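Local coordinates for putative polysaccharide biosynthesis protein with aminopeptidase-like domain (Clostridium acetobutylicum, PDB 3K9T) that binds one zinc ion per subunit, probably acts in the biosynthesis of modified polysaccharides, and is not expected to have peptidase activity despite its aminopeptidase-like region, at residues H117-L129 and Y319-L331. Numbering follows the deposited sequence.
With ZN (zinc ion), chain B.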
loop_
_atom_site.group_PDB
_atom_site.type_symbol
_atom_site.label_atom_id
_atom_site.label_comp_id
_atom_site.label_asym_id
_atom_site.label_seq_id
_atom_site.Cartn_x
_atom_site.Cartn_y
_atom_site.Cartn_z
ATOM N N HIS A 117 -35.091 -28.531 -21.628
ATOM C CA HIS A 117 -34.413 -27.685 -20.618
ATOM C C HIS A 117 -35.168 -26.394 -20.359
ATOM O O HIS A 117 -35.493 -25.675 -21.295
ATOM C CB HIS A 117 -32.970 -27.393 -21.052
ATOM C CG HIS A 117 -32.207 -28.638 -21.371
ATOM N ND1 HIS A 117 -32.415 -29.354 -22.534
ATOM C CD2 HIS A 117 -31.304 -29.343 -20.648
ATOM C CE1 HIS A 117 -31.656 -30.435 -22.522
ATOM N NE2 HIS A 117 -30.970 -30.448 -21.393
ATOM N N THR A 118 -35.430 -26.117 -19.084
ATOM C CA THR A 118 -36.138 -24.921 -18.627
ATOM C C THR A 118 -35.356 -24.225 -17.501
ATOM O O THR A 118 -34.263 -24.669 -17.115
ATOM C CB THR A 118 -37.553 -25.275 -18.094
ATOM O OG1 THR A 118 -37.441 -26.184 -17.002
ATOM C CG2 THR A 118 -38.412 -25.910 -19.169
ATOM N N ILE A 119 -35.889 -23.105 -17.013
ATOM C CA ILE A 119 -35.293 -22.368 -15.869
ATOM C C ILE A 119 -36.442 -22.195 -14.867
ATOM O O ILE A 119 -37.252 -21.250 -14.959
ATOM C CB ILE A 119 -34.646 -21.021 -16.262
ATOM C CG1 ILE A 119 -33.554 -21.230 -17.321
ATOM C CG2 ILE A 119 -34.040 -20.342 -15.050
ATOM C CD1 ILE A 119 -33.225 -19.969 -18.118
ATOM N N PRO A 120 -36.547 -23.156 -13.935
ATOM C CA PRO A 120 -37.650 -23.185 -12.964
ATOM C C PRO A 120 -37.803 -21.895 -12.170
ATOM O O PRO A 120 -38.937 -21.503 -11.833
ATOM C CB PRO A 120 -37.263 -24.345 -12.041
ATOM C CG PRO A 120 -36.459 -25.241 -12.885
ATOM C CD PRO A 120 -35.710 -24.370 -13.851
ATOM N N GLY A 121 -36.681 -21.259 -11.867
ATOM C CA GLY A 121 -36.659 -20.013 -11.132
ATOM C C GLY A 121 -37.093 -18.777 -11.909
ATOM O O GLY A 121 -37.290 -17.717 -11.315
ATOM N N ASN A 122 -37.204 -18.886 -13.233
ATOM C CA ASN A 122 -37.602 -17.755 -14.095
ATOM C C ASN A 122 -38.451 -18.365 -15.164
ATOM O O ASN A 122 -37.999 -18.616 -16.279
ATOM C CB ASN A 122 -36.394 -17.045 -14.703
ATOM C CG ASN A 122 -35.549 -16.326 -13.655
ATOM O OD1 ASN A 122 -35.730 -15.133 -13.398
ATOM N ND2 ASN A 122 -34.636 -17.057 -13.035
ATOM N N LYS A 123 -39.698 -18.593 -14.796
ATOM C CA LYS A 123 -40.590 -19.455 -15.555
ATOM C C LYS A 123 -40.926 -19.003 -16.964
ATOM O O LYS A 123 -41.598 -19.703 -17.708
ATOM C CB LYS A 123 -41.865 -19.713 -14.733
ATOM C CG LYS A 123 -41.599 -20.454 -13.402
ATOM C CD LYS A 123 -42.822 -21.231 -12.940
ATOM C CE LYS A 123 -43.908 -20.295 -12.474
ATOM N NZ LYS A 123 -45.262 -20.817 -12.765
ATOM N N ASP A 124 -40.400 -17.848 -17.324
ATOM C CA ASP A 124 -40.617 -17.214 -18.607
ATOM C C ASP A 124 -39.341 -17.141 -19.489
ATOM O O ASP A 124 -39.357 -16.497 -20.532
ATOM C CB ASP A 124 -41.096 -15.797 -18.325
ATOM C CG ASP A 124 -40.115 -14.995 -17.361
ATOM O OD1 ASP A 124 -39.458 -15.579 -16.429
ATOM O OD2 ASP A 124 -40.039 -13.745 -17.533
ATOM N N ARG A 125 -38.246 -17.777 -19.079
ATOM C CA ARG A 125 -36.996 -17.664 -19.829
ATOM C C ARG A 125 -36.651 -18.919 -20.568
ATOM O O ARG A 125 -36.933 -20.008 -20.106
ATOM C CB ARG A 125 -35.847 -17.289 -18.884
ATOM C CG ARG A 125 -36.022 -15.875 -18.311
ATOM C CD ARG A 125 -34.888 -15.464 -17.464
ATOM N NE ARG A 125 -35.119 -14.178 -16.796
ATOM C CZ ARG A 125 -34.294 -13.656 -15.888
ATOM N NH1 ARG A 125 -33.187 -14.304 -15.559
ATOM N NH2 ARG A 125 -34.562 -12.487 -15.305
ATOM N N ILE A 126 -36.052 -18.758 -21.747
ATOM C CA ILE A 126 -35.550 -19.894 -22.508
ATOM C C ILE A 126 -34.054 -19.994 -22.194
ATOM O O ILE A 126 -33.307 -19.047 -22.362
ATOM C CB ILE A 126 -35.797 -19.745 -24.017
ATOM C CG1 ILE A 126 -37.289 -19.499 -24.300
ATOM C CG2 ILE A 126 -35.300 -21.007 -24.774
ATOM C CD1 ILE A 126 -37.593 -18.966 -25.738
ATOM N N PRO A 127 -33.613 -21.135 -21.685
ATOM C CA PRO A 127 -32.183 -21.215 -21.467
ATOM C C PRO A 127 -31.387 -21.461 -22.758
ATOM O O PRO A 127 -31.852 -22.179 -23.636
ATOM C CB PRO A 127 -32.036 -22.399 -20.505
ATOM C CG PRO A 127 -33.243 -23.233 -20.703
ATOM C CD PRO A 127 -34.333 -22.333 -21.226
ATOM N N TYR A 128 -30.205 -20.850 -22.840
ATOM C CA TYR A 128 -29.230 -21.088 -23.914
ATOM C C TYR A 128 -28.271 -22.205 -23.529
ATOM O O TYR A 128 -27.578 -22.119 -22.533
ATOM C CB TYR A 128 -28.454 -19.796 -24.226
ATOM C CG TYR A 128 -27.228 -19.938 -25.112
ATOM C CD1 TYR A 128 -27.307 -20.478 -26.399
ATOM C CD2 TYR A 128 -26.006 -19.485 -24.668
ATOM C CE1 TYR A 128 -26.164 -20.603 -27.197
ATOM C CE2 TYR A 128 -24.856 -19.596 -25.451
ATOM C CZ TYR A 128 -24.937 -20.163 -26.702
ATOM O OH TYR A 128 -23.775 -20.199 -27.429
ATOM N N LEU A 129 -28.252 -23.268 -24.315
ATOM C CA LEU A 129 -27.353 -24.398 -24.066
ATOM C C LEU A 129 -26.573 -24.741 -25.339
ATOM O O LEU A 129 -27.023 -24.478 -26.459
ATOM C CB LEU A 129 -28.130 -25.627 -23.550
ATOM C CG LEU A 129 -28.838 -25.469 -22.198
ATOM C CD1 LEU A 129 -29.904 -26.517 -21.982
ATOM C CD2 LEU A 129 -27.815 -25.519 -21.112
ATOM N N TYR A 319 -20.779 -10.482 -17.956
ATOM C CA TYR A 319 -21.366 -11.834 -18.061
ATOM C C TYR A 319 -21.569 -12.427 -16.649
ATOM O O TYR A 319 -20.702 -12.319 -15.788
ATOM C CB TYR A 319 -20.525 -12.772 -18.965
ATOM C CG TYR A 319 -19.038 -12.583 -18.850
ATOM C CD1 TYR A 319 -18.340 -13.014 -17.728
ATOM C CD2 TYR A 319 -18.317 -11.954 -19.860
ATOM C CE1 TYR A 319 -16.957 -12.810 -17.616
ATOM C CE2 TYR A 319 -16.926 -11.773 -19.763
ATOM C CZ TYR A 319 -16.261 -12.186 -18.650
ATOM O OH TYR A 319 -14.890 -11.973 -18.552
ATOM N N GLY A 320 -22.728 -13.046 -16.430
ATOM C CA GLY A 320 -23.159 -13.429 -15.100
ATOM C C GLY A 320 -24.363 -12.591 -14.705
ATOM O O GLY A 320 -25.071 -12.927 -13.780
ATOM N N PHE A 321 -24.595 -11.488 -15.413
ATOM C CA PHE A 321 -25.769 -10.651 -15.187
ATOM C C PHE A 321 -27.098 -11.429 -15.251
ATOM O O PHE A 321 -27.227 -12.489 -15.893
ATOM C CB PHE A 321 -25.772 -9.483 -16.183
ATOM C CG PHE A 321 -25.950 -9.888 -17.642
ATOM C CD1 PHE A 321 -27.225 -10.052 -18.186
ATOM C CD2 PHE A 321 -24.851 -10.039 -18.473
ATOM C CE1 PHE A 321 -27.383 -10.411 -19.500
ATOM C CE2 PHE A 321 -25.008 -10.390 -19.794
ATOM C CZ PHE A 321 -26.279 -10.569 -20.311
ATOM N N ASP A 322 -28.093 -10.905 -14.554
ATOM C CA ASP A 322 -29.389 -11.563 -14.490
ATOM C C ASP A 322 -30.028 -11.628 -15.861
ATOM O O ASP A 322 -30.288 -10.606 -16.480
ATOM C CB ASP A 322 -30.329 -10.840 -13.556
ATOM C CG ASP A 322 -31.634 -11.593 -13.347
ATOM O OD1 ASP A 322 -31.610 -12.844 -13.273
ATOM O OD2 ASP A 322 -32.674 -10.918 -13.243
ATOM N N GLY A 323 -30.272 -12.848 -16.319
ATOM C CA GLY A 323 -30.835 -13.070 -17.627
ATOM C C GLY A 323 -29.822 -13.472 -18.659
ATOM O O GLY A 323 -30.183 -13.829 -19.771
ATOM N N TYR A 324 -28.550 -13.452 -18.302
ATOM C CA TYR A 324 -27.529 -13.840 -19.264
ATOM C C TYR A 324 -27.710 -15.334 -19.590
ATOM O O TYR A 324 -28.258 -16.098 -18.795
ATOM C CB TYR A 324 -26.126 -13.474 -18.768
ATOM C CG TYR A 324 -25.265 -14.600 -18.352
ATOM C CD1 TYR A 324 -25.542 -15.306 -17.208
ATOM C CD2 TYR A 324 -24.113 -14.931 -19.096
ATOM C CE1 TYR A 324 -24.748 -16.360 -16.821
ATOM C CE2 TYR A 324 -23.297 -15.976 -18.711
ATOM C CZ TYR A 324 -23.635 -16.684 -17.560
ATOM O OH TYR A 324 -22.870 -17.734 -17.108
ATOM N N HIS A 325 -27.328 -15.702 -20.800
ATOM C CA HIS A 325 -27.539 -17.040 -21.348
ATOM C C HIS A 325 -29.008 -17.456 -21.342
ATOM O O HIS A 325 -29.337 -18.610 -21.234
ATOM C CB HIS A 325 -26.594 -18.050 -20.668
ATOM C CG HIS A 325 -25.182 -17.941 -21.153
ATOM N ND1 HIS A 325 -24.222 -18.881 -20.876
ATOM C CD2 HIS A 325 -24.578 -17.009 -21.932
ATOM C CE1 HIS A 325 -23.084 -18.524 -21.440
ATOM N NE2 HIS A 325 -23.275 -17.391 -22.086
ATOM N N THR A 326 -29.895 -16.486 -21.470
ATOM C CA THR A 326 -31.306 -16.757 -21.624
ATOM C C THR A 326 -31.929 -15.751 -22.598
ATOM O O THR A 326 -31.303 -14.748 -22.973
ATOM C CB THR A 326 -32.074 -16.646 -20.292
ATOM O OG1 THR A 326 -32.397 -15.272 -20.052
ATOM C CG2 THR A 326 -31.279 -17.252 -19.095
ATOM N N SER A 327 -33.177 -16.030 -22.988
ATOM C CA SER A 327 -33.940 -15.202 -23.898
ATOM C C SER A 327 -34.260 -13.814 -23.333
ATOM O O SER A 327 -34.769 -12.962 -24.033
ATOM C CB SER A 327 -35.235 -15.926 -24.262
ATOM O OG SER A 327 -35.985 -16.284 -23.098
ATOM N N ALA A 328 -33.979 -13.596 -22.054
ATOM C CA ALA A 328 -34.159 -12.299 -21.404
ATOM C C ALA A 328 -33.125 -11.292 -21.959
ATOM O O ALA A 328 -33.371 -10.091 -21.992
ATOM C CB ALA A 328 -34.022 -12.466 -19.886
ATOM N N ASP A 329 -31.966 -11.790 -22.382
ATOM C CA ASP A 329 -30.951 -10.973 -23.027
ATOM C C ASP A 329 -31.372 -10.696 -24.487
ATOM O O ASP A 329 -30.745 -11.173 -25.455
ATOM C CB ASP A 329 -29.597 -11.687 -22.994
ATOM C CG ASP A 329 -28.448 -10.804 -23.490
ATOM O OD1 ASP A 329 -28.702 -9.609 -23.743
ATOM O OD2 ASP A 329 -27.301 -11.300 -23.622
ATOM N N ASN A 330 -32.419 -9.890 -24.612
ATOM C CA ASN A 330 -33.035 -9.578 -25.872
ATOM C C ASN A 330 -32.874 -8.112 -26.272
ATOM O O ASN A 330 -32.205 -7.350 -25.596
ATOM C CB ASN A 330 -34.512 -9.940 -25.758
ATOM C CG ASN A 330 -35.237 -9.172 -24.686
ATOM O OD1 ASN A 330 -34.935 -8.022 -24.387
ATOM N ND2 ASN A 330 -36.231 -9.812 -24.103
ATOM N N LEU A 331 -33.538 -7.704 -27.350
ATOM C CA LEU A 331 -33.370 -6.354 -27.884
ATOM C C LEU A 331 -33.705 -5.231 -26.887
ATOM O O LEU A 331 -32.976 -4.222 -26.760
ATOM C CB LEU A 331 -34.155 -6.235 -29.197
ATOM C CG LEU A 331 -33.540 -7.029 -30.366
ATOM C CD1 LEU A 331 -34.497 -7.075 -31.551
ATOM C CD2 LEU A 331 -32.123 -6.443 -30.787
HETATM ZN ZN ZN B . -21.970 -16.238 -23.176
HETATM O O HOH W 1 -37.688 -14.266 -22.335
#
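Pro127 and Thr326 face each other in a single backbone bridge, their CA atoms 4.5 Å apart, flanked by Tyr128 N giving to His325 O at 2.9 Å and Ser327 N giving to Ile126 O. Ser327 adds a side-chain bond: its first torsion sets OG between its own backbone N and carbonyl carbon, where it accepts Ile126 N at 2.8 Å, nearly straight, and also pairs with a water that reaches Asp124 O weakly. Next along, Arg125 runs extended past Thr326 OG1 and the methyl of Ala328. Its NH1 and NH2 grip Asp322 end-on, NH1 to OD1 at 3.1 Å and NH2 to OD2 at 3.2 Å; the oxygens lie in the guanidinium plane, but the nitrogens come from above the carboxylate, the two planes 51° apart. Ala328 CB and Gly323 CA cover one guanidinium face. This is where the insert region meets the zinc-site loop of an aminopeptidase-like domain: His325 binds zinc through NE2, with His190 and Asp196 as the other protein ligands. Thr326 OG1 gives to Gly323 O and accepts Ala328 N in an ST turn, while its CG2 meets Ile119 CD1 at 3.5 Å. With CG anti to the backbone N (chi1 168°), Tyr128 brings its CD2 edge over one face of the His325 imidazole, a T-shaped pair with planes at 84°; Tyr324 covers the opposite face.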